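Local coordinates for protein beta-galactosidase (Trichoderma reesei, PDB 3OG2) that probably hydrolyses terminal non-reducing beta-D-galactose residues from beta-D-galactosides, as a family 35 glycoside hydrolase built around a TIM barrel, at residues A247-W252 and F292-A297; S341-Y344 and I348-D351; L805-T810 and I819-T824. All coordinates share one frame; numbering follows the deposited sequence. Where two conformers were deposited one is given.

Contact 1. Residues A247-W252 and F292-A297. With MAN (alpha-D-mannopyranose), chain B.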
loop_
_atom_site.group_PDB
_atom_site.type_symbol
_atom_site.label_atom_id
_atom_site.label_comp_id
_atom_site.label_asym_id
_atom_site.label_seq_id
_atom_site.Cartn_x
_atom_site.Cartn_y
_atom_site.Cartn_z
ATOM N N ALA A 247 7.390 17.432 2.812
ATOM C CA ALA A 247 7.665 18.816 2.513
ATOM C C ALA A 247 9.065 19.034 1.940
ATOM O O ALA A 247 9.255 19.962 1.157
ATOM C CB ALA A 247 7.631 19.714 3.749
ATOM N N HIS A 248 10.049 18.239 2.303
ATOM C CA HIS A 248 11.434 18.437 1.871
ATOM C C HIS A 248 12.030 17.138 1.387
ATOM O O HIS A 248 12.792 16.419 2.043
ATOM C CB HIS A 248 12.250 18.901 3.089
ATOM C CG HIS A 248 11.707 20.177 3.662
ATOM N ND1 HIS A 248 11.127 20.231 4.919
ATOM C CD2 HIS A 248 11.642 21.439 3.157
ATOM C CE1 HIS A 248 10.731 21.490 5.166
ATOM N NE2 HIS A 248 11.032 22.249 4.105
ATOM N N PRO A 249 11.645 16.745 0.191
ATOM C CA PRO A 249 11.956 15.401 -0.325
ATOM C C PRO A 249 13.420 15.130 -0.561
ATOM O O PRO A 249 13.818 13.951 -0.698
ATOM C CB PRO A 249 11.188 15.340 -1.663
ATOM C CG PRO A 249 10.810 16.733 -1.964
ATOM C CD PRO A 249 10.819 17.566 -0.727
ATOM N N SER A 250 14.278 16.134 -0.603
ATOM C CA SER A 250 15.698 15.855 -0.756
ATOM C C SER A 250 16.407 15.862 0.600
ATOM O O SER A 250 17.602 15.559 0.590
ATOM C CB SER A 250 16.376 16.849 -1.700
ATOM O OG SER A 250 16.359 18.143 -1.137
ATOM N N ALA A 251 15.744 16.156 1.693
ATOM C CA ALA A 251 16.416 16.234 2.990
ATOM C C ALA A 251 16.393 14.865 3.681
ATOM O O ALA A 251 15.346 14.261 3.897
ATOM C CB ALA A 251 15.738 17.276 3.870
ATOM N N TRP A 252 17.603 14.381 3.967
ATOM C CA TRP A 252 17.902 13.167 4.697
ATOM C C TRP A 252 18.634 13.632 5.958
ATOM O O TRP A 252 19.840 13.891 5.947
ATOM C CB TRP A 252 18.769 12.180 3.933
ATOM C CG TRP A 252 18.103 11.570 2.733
ATOM C CD1 TRP A 252 16.924 11.899 2.129
ATOM C CD2 TRP A 252 18.671 10.458 2.013
ATOM N NE1 TRP A 252 16.723 11.056 1.056
ATOM C CE2 TRP A 252 17.772 10.157 0.968
ATOM C CE3 TRP A 252 19.833 9.704 2.163
ATOM C CZ2 TRP A 252 18.007 9.116 0.060
ATOM C CZ3 TRP A 252 20.064 8.674 1.267
ATOM C CH2 TRP A 252 19.165 8.387 0.245
ATOM N N PHE A 292 1.205 12.669 -3.011
ATOM C CA PHE A 292 2.005 11.451 -3.023
ATOM C C PHE A 292 3.115 11.514 -4.076
ATOM O O PHE A 292 4.060 10.724 -3.975
ATOM C CB PHE A 292 1.098 10.210 -3.248
ATOM C CG PHE A 292 0.396 9.869 -1.948
ATOM C CD1 PHE A 292 1.114 9.557 -0.796
ATOM C CD2 PHE A 292 -1.013 9.861 -1.884
ATOM C CE1 PHE A 292 0.438 9.244 0.390
ATOM C CE2 PHE A 292 -1.647 9.517 -0.708
ATOM C CZ PHE A 292 -0.959 9.181 0.445
ATOM N N GLU A 293 3.038 12.420 -5.072
ATOM C CA GLU A 293 4.189 12.542 -5.950
ATOM C C GLU A 293 5.394 13.039 -5.156
ATOM O O GLU A 293 6.506 12.503 -5.356
ATOM C CB GLU A 293 3.920 13.531 -7.089
ATOM C CG GLU A 293 3.160 12.925 -8.244
ATOM C CD GLU A 293 3.894 11.689 -8.791
ATOM O OE1 GLU A 293 5.038 11.755 -9.312
ATOM O OE2 GLU A 293 3.321 10.594 -8.644
ATOM N N GLN A 294 5.207 14.022 -4.285
ATOM C CA GLN A 294 6.302 14.535 -3.437
ATOM C C GLN A 294 6.737 13.454 -2.442
ATOM O O GLN A 294 7.938 13.228 -2.180
ATOM C CB GLN A 294 5.865 15.850 -2.782
ATOM C CG GLN A 294 7.019 16.842 -2.847
ATOM C CD GLN A 294 6.625 18.229 -2.438
ATOM O OE1 GLN A 294 6.051 18.946 -3.246
ATOM N NE2 GLN A 294 6.934 18.618 -1.197
ATOM N N CYS A 295 5.775 12.672 -1.897
ATOM C CA CYS A 295 6.246 11.558 -1.059
ATOM C C CYS A 295 7.077 10.521 -1.810
ATOM O O CYS A 295 8.030 9.967 -1.251
ATOM C CB CYS A 295 5.039 10.889 -0.394
ATOM S SG CYS A 295 4.124 11.945 0.743
ATOM N N SER A 296 6.749 10.251 -3.060
ATOM C CA SER A 296 7.531 9.299 -3.854
ATOM C C SER A 296 8.932 9.849 -4.198
ATOM O O SER A 296 9.855 9.083 -4.409
ATOM C CB SER A 296 6.823 8.926 -5.152
ATOM O OG SER A 296 6.964 9.976 -6.143
ATOM N N ALA A 297 9.083 11.168 -4.205
ATOM C CA ALA A 297 10.398 11.800 -4.439
ATOM C C ALA A 297 11.236 11.706 -3.157
ATOM O O ALA A 297 12.450 11.589 -3.291
ATOM C CB ALA A 297 10.229 13.235 -4.864
HETATM C C1 MAN B . 13.529 12.924 -10.560
HETATM C C2 MAN B . 14.432 13.285 -9.343
HETATM C C3 MAN B . 14.271 12.150 -8.295
HETATM C C4 MAN B . 12.813 12.043 -7.827
HETATM C C5 MAN B . 11.909 11.836 -9.053
HETATM C C6 MAN B . 10.452 12.119 -8.560
HETATM O O2 MAN B . 14.036 14.525 -8.832
HETATM O O3 MAN B . 14.976 12.469 -7.079
HETATM O O4 MAN B . 12.727 10.811 -7.079
HETATM O O5 MAN B . 12.213 12.734 -10.109
HETATM O O6 MAN B . 9.641 11.600 -9.636
#

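Contact 2. Residues S341-Y344 and I348-D351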
loop_
_atom_site.group_PDB
_atom_site.type_symbol
_atom_site.label_atom_id
_atom_site.label_comp_id
_atom_site.label_asym_id
_atom_site.label_seq_id
_atom_site.Cartn_x
_atom_site.Cartn_y
_atom_site.Cartn_z
ATOM N N SER A 341 -6.720 8.999 -1.425
ATOM C CA SER A 341 -5.656 8.193 -1.970
ATOM C C SER A 341 -4.839 7.502 -0.884
ATOM O O SER A 341 -4.498 8.091 0.139
ATOM C CB SER A 341 -4.734 9.149 -2.785
ATOM O OG SER A 341 -3.629 8.390 -3.342
ATOM N N TYR A 342 -4.408 6.259 -1.152
ATOM C CA TYR A 342 -3.359 5.628 -0.328
ATOM C C TYR A 342 -2.220 5.208 -1.274
ATOM O O TYR A 342 -1.570 4.189 -1.104
ATOM C CB TYR A 342 -3.849 4.421 0.430
ATOM C CG TYR A 342 -3.061 4.079 1.696
ATOM C CD1 TYR A 342 -2.791 5.015 2.708
ATOM C CD2 TYR A 342 -2.569 2.788 1.855
ATOM C CE1 TYR A 342 -2.063 4.665 3.856
ATOM C CE2 TYR A 342 -1.851 2.409 3.025
ATOM C CZ TYR A 342 -1.614 3.383 3.986
ATOM O OH TYR A 342 -0.939 2.952 5.099
ATOM N N ASP A 343 -1.915 6.070 -2.276
ATOM C CA ASP A 343 -0.815 5.737 -3.174
ATOM C C ASP A 343 0.491 5.513 -2.394
ATOM O O ASP A 343 1.271 4.634 -2.763
ATOM C CB ASP A 343 -0.612 6.869 -4.175
ATOM C CG ASP A 343 0.594 6.679 -5.074
ATOM O OD1 ASP A 343 0.418 6.080 -6.178
ATOM O OD2 ASP A 343 1.705 7.093 -4.670
ATOM N N TYR A 344 0.674 6.306 -1.347
ATOM C CA TYR A 344 1.798 6.073 -0.385
ATOM C C TYR A 344 3.122 6.462 -0.999
ATOM O O TYR A 344 4.149 6.281 -0.327
ATOM C CB TYR A 344 1.807 4.634 0.167
ATOM C CG TYR A 344 2.310 4.512 1.587
ATOM C CD1 TYR A 344 1.483 4.827 2.683
ATOM C CD2 TYR A 344 3.620 4.064 1.826
ATOM C CE1 TYR A 344 1.962 4.705 3.989
ATOM C CE2 TYR A 344 4.105 3.944 3.129
ATOM C CZ TYR A 344 3.266 4.264 4.176
ATOM O OH TYR A 344 3.778 4.149 5.465
ATOM N N ILE A 348 4.687 0.531 -6.474
ATOM C CA ILE A 348 3.574 0.327 -7.407
ATOM C C ILE A 348 2.539 1.413 -7.125
ATOM O O ILE A 348 2.111 1.532 -5.975
ATOM C CB ILE A 348 2.963 -1.066 -7.234
ATOM C CG1 ILE A 348 4.039 -2.160 -7.347
ATOM C CG2 ILE A 348 1.832 -1.247 -8.216
ATOM C CD1 ILE A 348 3.565 -3.581 -7.059
ATOM N N ARG A 349 2.213 2.214 -8.141
ATOM C CA ARG A 349 1.311 3.334 -7.922
ATOM C C ARG A 349 -0.103 2.838 -7.593
ATOM O O ARG A 349 -0.466 1.663 -7.843
ATOM C CB ARG A 349 1.185 4.143 -9.197
ATOM C CG ARG A 349 2.464 4.907 -9.585
ATOM C CD ARG A 349 2.131 5.690 -10.849
ATOM N NE ARG A 349 3.285 6.401 -11.414
ATOM C CZ ARG A 349 3.643 7.606 -11.049
ATOM N NH1 ARG A 349 2.975 8.291 -10.101
ATOM N NH2 ARG A 349 4.702 8.165 -11.655
ATOM N N GLU A 350 -0.933 3.774 -7.123
ATOM C CA GLU A 350 -2.336 3.481 -6.818
ATOM C C GLU A 350 -3.075 2.918 -7.999
ATOM O O GLU A 350 -3.951 2.087 -7.826
ATOM C CB GLU A 350 -2.954 4.820 -6.365
ATOM C CG GLU A 350 -4.431 4.715 -6.036
ATOM C CD GLU A 350 -4.951 6.001 -5.403
ATOM O OE1 GLU A 350 -4.241 7.046 -5.492
ATOM O OE2 GLU A 350 -6.053 5.991 -4.799
ATOM N N ASP A 351 -2.723 3.396 -9.211
ATOM C CA ASP A 351 -3.352 2.889 -10.454
ATOM C C ASP A 351 -2.614 1.658 -10.998
ATOM O O ASP A 351 -2.924 1.224 -12.121
ATOM C CB ASP A 351 -3.477 4.026 -11.454
ATOM C CG ASP A 351 -2.152 4.511 -11.990
ATOM O OD1 ASP A 351 -1.087 3.921 -11.702
ATOM O OD2 ASP A 351 -2.137 5.534 -12.743
HETATM O O HOH W 1 0.194 2.534 -4.297
HETATM O O HOH W 2 0.648 7.604 -8.414
#

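Contact 3. Residues L805-T810 and I819-T824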
loop_
_atom_site.group_PDB
_atom_site.type_symbol
_atom_site.label_atom_id
_atom_site.label_comp_id
_atom_site.label_asym_id
_atom_site.label_seq_id
_atom_site.Cartn_x
_atom_site.Cartn_y
_atom_site.Cartn_z
ATOM N N LEU A 805 -20.345 17.745 20.355
ATOM C CA LEU A 805 -19.745 17.519 21.677
ATOM C C LEU A 805 -20.443 18.325 22.738
ATOM O O LEU A 805 -20.426 17.918 23.916
ATOM C CB LEU A 805 -18.267 18.000 21.635
ATOM C CG LEU A 805 -17.386 17.255 20.658
ATOM C CD1 LEU A 805 -15.961 17.794 20.751
ATOM C CD2 LEU A 805 -17.429 15.771 20.954
ATOM N N ASP A 806 -20.942 19.511 22.414
ATOM C CA ASP A 806 -21.509 20.384 23.431
ATOM C C ASP A 806 -22.304 21.437 22.698
ATOM O O ASP A 806 -22.077 21.722 21.506
ATOM C CB ASP A 806 -20.411 21.097 24.245
ATOM C CG ASP A 806 -20.888 21.608 25.584
ATOM O OD1 ASP A 806 -22.077 21.411 25.920
ATOM O OD2 ASP A 806 -20.056 22.165 26.320
ATOM N N TYR A 807 -23.246 22.054 23.377
ATOM C CA TYR A 807 -23.984 23.188 22.849
ATOM C C TYR A 807 -24.589 23.968 24.008
ATOM O O TYR A 807 -24.755 23.463 25.097
ATOM C CB TYR A 807 -25.100 22.731 21.899
ATOM C CG TYR A 807 -26.208 21.943 22.539
ATOM C CD1 TYR A 807 -27.361 22.558 23.086
ATOM C CD2 TYR A 807 -26.137 20.556 22.609
ATOM C CE1 TYR A 807 -28.379 21.856 23.683
ATOM C CE2 TYR A 807 -27.156 19.814 23.192
ATOM C CZ TYR A 807 -28.243 20.469 23.722
ATOM O OH TYR A 807 -29.246 19.722 24.270
ATOM N N ALA A 808 -25.010 25.176 23.669
ATOM C CA ALA A 808 -25.744 25.975 24.652
ATOM C C ALA A 808 -26.606 26.929 23.820
ATOM O O ALA A 808 -26.087 27.580 22.899
ATOM C CB ALA A 808 -24.840 26.773 25.565
ATOM N N LEU A 809 -27.859 27.006 24.128
ATOM C CA LEU A 809 -28.758 27.954 23.452
ATOM C C LEU A 809 -29.311 28.853 24.550
ATOM O O LEU A 809 -29.905 28.338 25.515
ATOM C CB LEU A 809 -29.881 27.179 22.770
ATOM C CG LEU A 809 -30.860 28.090 21.997
ATOM C CD1 LEU A 809 -30.180 28.910 20.908
ATOM C CD2 LEU A 809 -31.959 27.223 21.380
ATOM N N THR A 810 -29.133 30.158 24.427
ATOM C CA THR A 810 -29.522 31.055 25.502
ATOM C C THR A 810 -30.403 32.171 24.922
ATOM O O THR A 810 -30.196 32.619 23.787
ATOM C CB THR A 810 -28.302 31.662 26.239
ATOM O OG1 THR A 810 -27.403 32.174 25.235
ATOM C CG2 THR A 810 -27.518 30.655 27.072
ATOM N N ILE A 819 -33.190 22.067 23.815
ATOM C CA ILE A 819 -33.267 21.553 22.444
ATOM C C ILE A 819 -33.480 20.052 22.544
ATOM O O ILE A 819 -32.773 19.385 23.322
ATOM C CB ILE A 819 -31.994 21.829 21.642
ATOM C CG1 ILE A 819 -31.658 23.349 21.655
ATOM C CG2 ILE A 819 -32.146 21.260 20.250
ATOM C CD1 ILE A 819 -30.356 23.649 20.915
ATOM N N SER A 820 -34.445 19.553 21.780
ATOM C CA SER A 820 -34.652 18.098 21.631
ATOM C C SER A 820 -34.165 17.700 20.255
ATOM O O SER A 820 -34.354 18.451 19.287
ATOM C CB SER A 820 -36.110 17.683 21.855
ATOM O OG SER A 820 -36.912 18.129 20.800
ATOM N N TRP A 821 -33.545 16.498 20.172
ATOM C CA TRP A 821 -32.752 16.174 19.001
ATOM C C TRP A 821 -33.151 14.895 18.303
ATOM O O TRP A 821 -33.557 13.910 18.941
ATOM C CB TRP A 821 -31.307 15.998 19.449
ATOM C CG TRP A 821 -30.647 17.233 19.982
ATOM C CD1 TRP A 821 -30.579 17.598 21.319
ATOM C CD2 TRP A 821 -29.964 18.237 19.228
ATOM N NE1 TRP A 821 -29.884 18.784 21.426
ATOM C CE2 TRP A 821 -29.495 19.204 20.177
ATOM C CE3 TRP A 821 -29.705 18.414 17.848
ATOM C CZ2 TRP A 821 -28.776 20.329 19.793
ATOM C CZ3 TRP A 821 -28.970 19.566 17.453
ATOM C CH2 TRP A 821 -28.532 20.491 18.445
ATOM N N LYS A 822 -32.925 14.862 17.000
ATOM C CA LYS A 822 -32.942 13.653 16.184
ATOM C C LYS A 822 -31.612 13.646 15.404
ATOM O O LYS A 822 -30.937 14.695 15.271
ATOM C CB LYS A 822 -34.090 13.659 15.177
ATOM C CG LYS A 822 -35.430 13.821 15.888
ATOM C CD LYS A 822 -36.562 13.548 14.910
ATOM C CE LYS A 822 -37.922 13.817 15.580
ATOM N NZ LYS A 822 -39.021 13.356 14.671
ATOM N N LEU A 823 -31.214 12.449 14.936
ATOM C CA LEU A 823 -29.943 12.390 14.181
ATOM C C LEU A 823 -30.020 11.291 13.155
ATOM O O LEU A 823 -30.829 10.367 13.254
ATOM C CB LEU A 823 -28.729 12.207 15.100
ATOM C CG LEU A 823 -28.370 10.740 15.475
ATOM C CD1 LEU A 823 -26.992 10.725 16.125
ATOM C CD2 LEU A 823 -29.416 10.059 16.363
ATOM N N THR A 824 -29.124 11.379 12.166
ATOM C CA THR A 824 -28.894 10.238 11.294
ATOM C C THR A 824 -27.449 10.245 10.773
ATOM O O THR A 824 -26.862 11.295 10.538
ATOM C CB THR A 824 -29.849 10.219 10.093
ATOM O OG1 THR A 824 -29.749 8.938 9.455
ATOM C CG2 THR A 824 -29.543 11.331 9.071
HETATM O O HOH W 3 -31.121 21.007 25.696
#

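Contact 1. Residues A247-W252 and F292-A297
Pro249, inside a type I beta turn, packs on Gln294 and Ala297 of helix 292-298 at the surface of the TIM barrel domain. The turn runs from His248 to Ala251 and is closed by Ala251 N bonding to His248 O at 3.0 Å. It belongs to the loop that follows barrel strand 236-239. A disulfide between Cys246 and Cys295 ties this loop covalently to the same helix, so the proline packs close beside a fixed joint.

The pyrrolidine ring meets the helix mainly through CB and CG. Pro249 CB reaches Ala297 CB at 3.9 Å. Pro249 CG lies 3.9 Å from Gln294 CG, and the ring and the glutamine chain cross obliquely. The contact is therefore mostly apolar and modest, burying 178 Å² in total. Gln294 has an unusual first torsion, chi1 -137°, well off a staggered angle. From CG onward its chain is extended and carries the amide past the proline to Cys246, just ahead of the turn, where Gln294 NE2 bonds to Cys246 O. Ala247 O is a looser neighbour, 3.6 Å from Gln294 NE2.

Ala297 also touches sugar. Ala297 CB is 3.9 Å from C6 of a mannose in a glycan attached to the protein, and the mannose is hydrogen-bonded to Asn300. The methyl thus sits against both the proline and the glycan. On the helix itself, Ser296 OG turns back and donates to Glu293 O at 2.7 Å, tilted 23° from the carbonyl plane.

Contact 2. Residues S341-Y344 and I348-D351
Ser341 and Asp343 grip Glu350 where the loop between strand 318-321 and helix 357-370 doubles back on itself in the TIM barrel domain. Tyr342, between the two gripping residues, hydrogen-bonds through its OH to Glu122 of the galactose site. The tight part consists of two hydrogen bonds. Ser341 OG donates to Glu350 OE1 at 2.6 Å, arriving from above the carboxylate plane, 43° out of it. Glu350 N donates to Asp343 OD1 at 2.8 Å, on the anti side of that carboxylate. Glu350 is stretched out, with CG anti to its backbone N (chi1 179°), and this carries its carboxylate across to the serine. Ser341 OG also accepts from Asp343 N at 3.1 Å, which makes an ST turn.

The other side is looser, and two waters bridge it. One donates to Asp343 O at 2.8 Å and to Ile348 O at 2.7 Å. A second donates to Asp343 OD1 at 2.7 Å and accepts from Arg349 NH1 at 3.0 Å, in the guanidinium plane. Arg349 leads away from the segment, although its CB still touches Asp343 OD1. Its NE forms a salt bridge with Asp355.

Asp343 OD2 meets Arg356 in a salt bridge and Gly345 N in a hydrogen bond. Each Glu350 oxygen has a hydroxyl partner, Thr328 OG1 at OE2. With Glu350 N and a water at OD1 as well, Asp343 is probably ionised.

Contact 3. Residues L805-T810 and I819-T824
Segments 805-810 and 819-824 lie on strands 803-811 and 820-824 of different sheets, and their closest CA atoms, Leu809 and Ile819, are still 7.9 Å apart. Side chains fill the interval. Tyr807 and Trp821 meet as an offset edge-to-face pair, the indole edge turned to the phenol face, with planes at 64°. Trp821 CZ2 stands over the centre of the phenol ring and lies 3.8 Å from Tyr807 CE2. Trp821 NE1 donates to Tyr807 OH at 3.1 Å. This bond is nearly straight, at 164°, and the oxygen lies in the indole plane. The tyrosine swings inward with CG between its backbone N and carbonyl carbon (chi1 66°).

The arrangement is that of a beta sandwich in the C-terminal part of the chain. Strand 803-811 edges a three-stranded sheet, and strand 820-824 edges a five-stranded one. Opposite Ser731, Leu805 and Asp806 form a classic beta bulge in the first of these strands.

Ile819 packs beside the ring pair. Ile819 CD1 touches Tyr807 CE1 at 3.8 Å, and Ile819 CG1 touches Leu809 CD2 at 3.9 Å. The leucine and isoleucine side chains meet at about a right angle, and Leu809 also packs on Phe719. A water in the plane of the phenol ring lies 2.7 Å from Tyr807 OH and accepts from Ile819 N at 3.0 Å.

Contacts 1 and 2 are neighbours in the TIM barrel domain, their centres 15 Å apart. They touch directly. Glu293 OE2 of helix 292-298 forms a salt bridge with Arg349 NH1 at 2.7 Å, and Phe292 CE2 packs 3.3 Å from Ser341 O. Contact 2 lies beside the galactose site, which holds no galactose in this model. Contact 1 lies away from that site and meets glycan instead. Contact 3 belongs to a separate beta sandwich. Its centre is 44 Å from that of contact 1 and 40 Å from that of contact 2, and the nearest atoms of contacts 2 and 3 are about 24 Å apart.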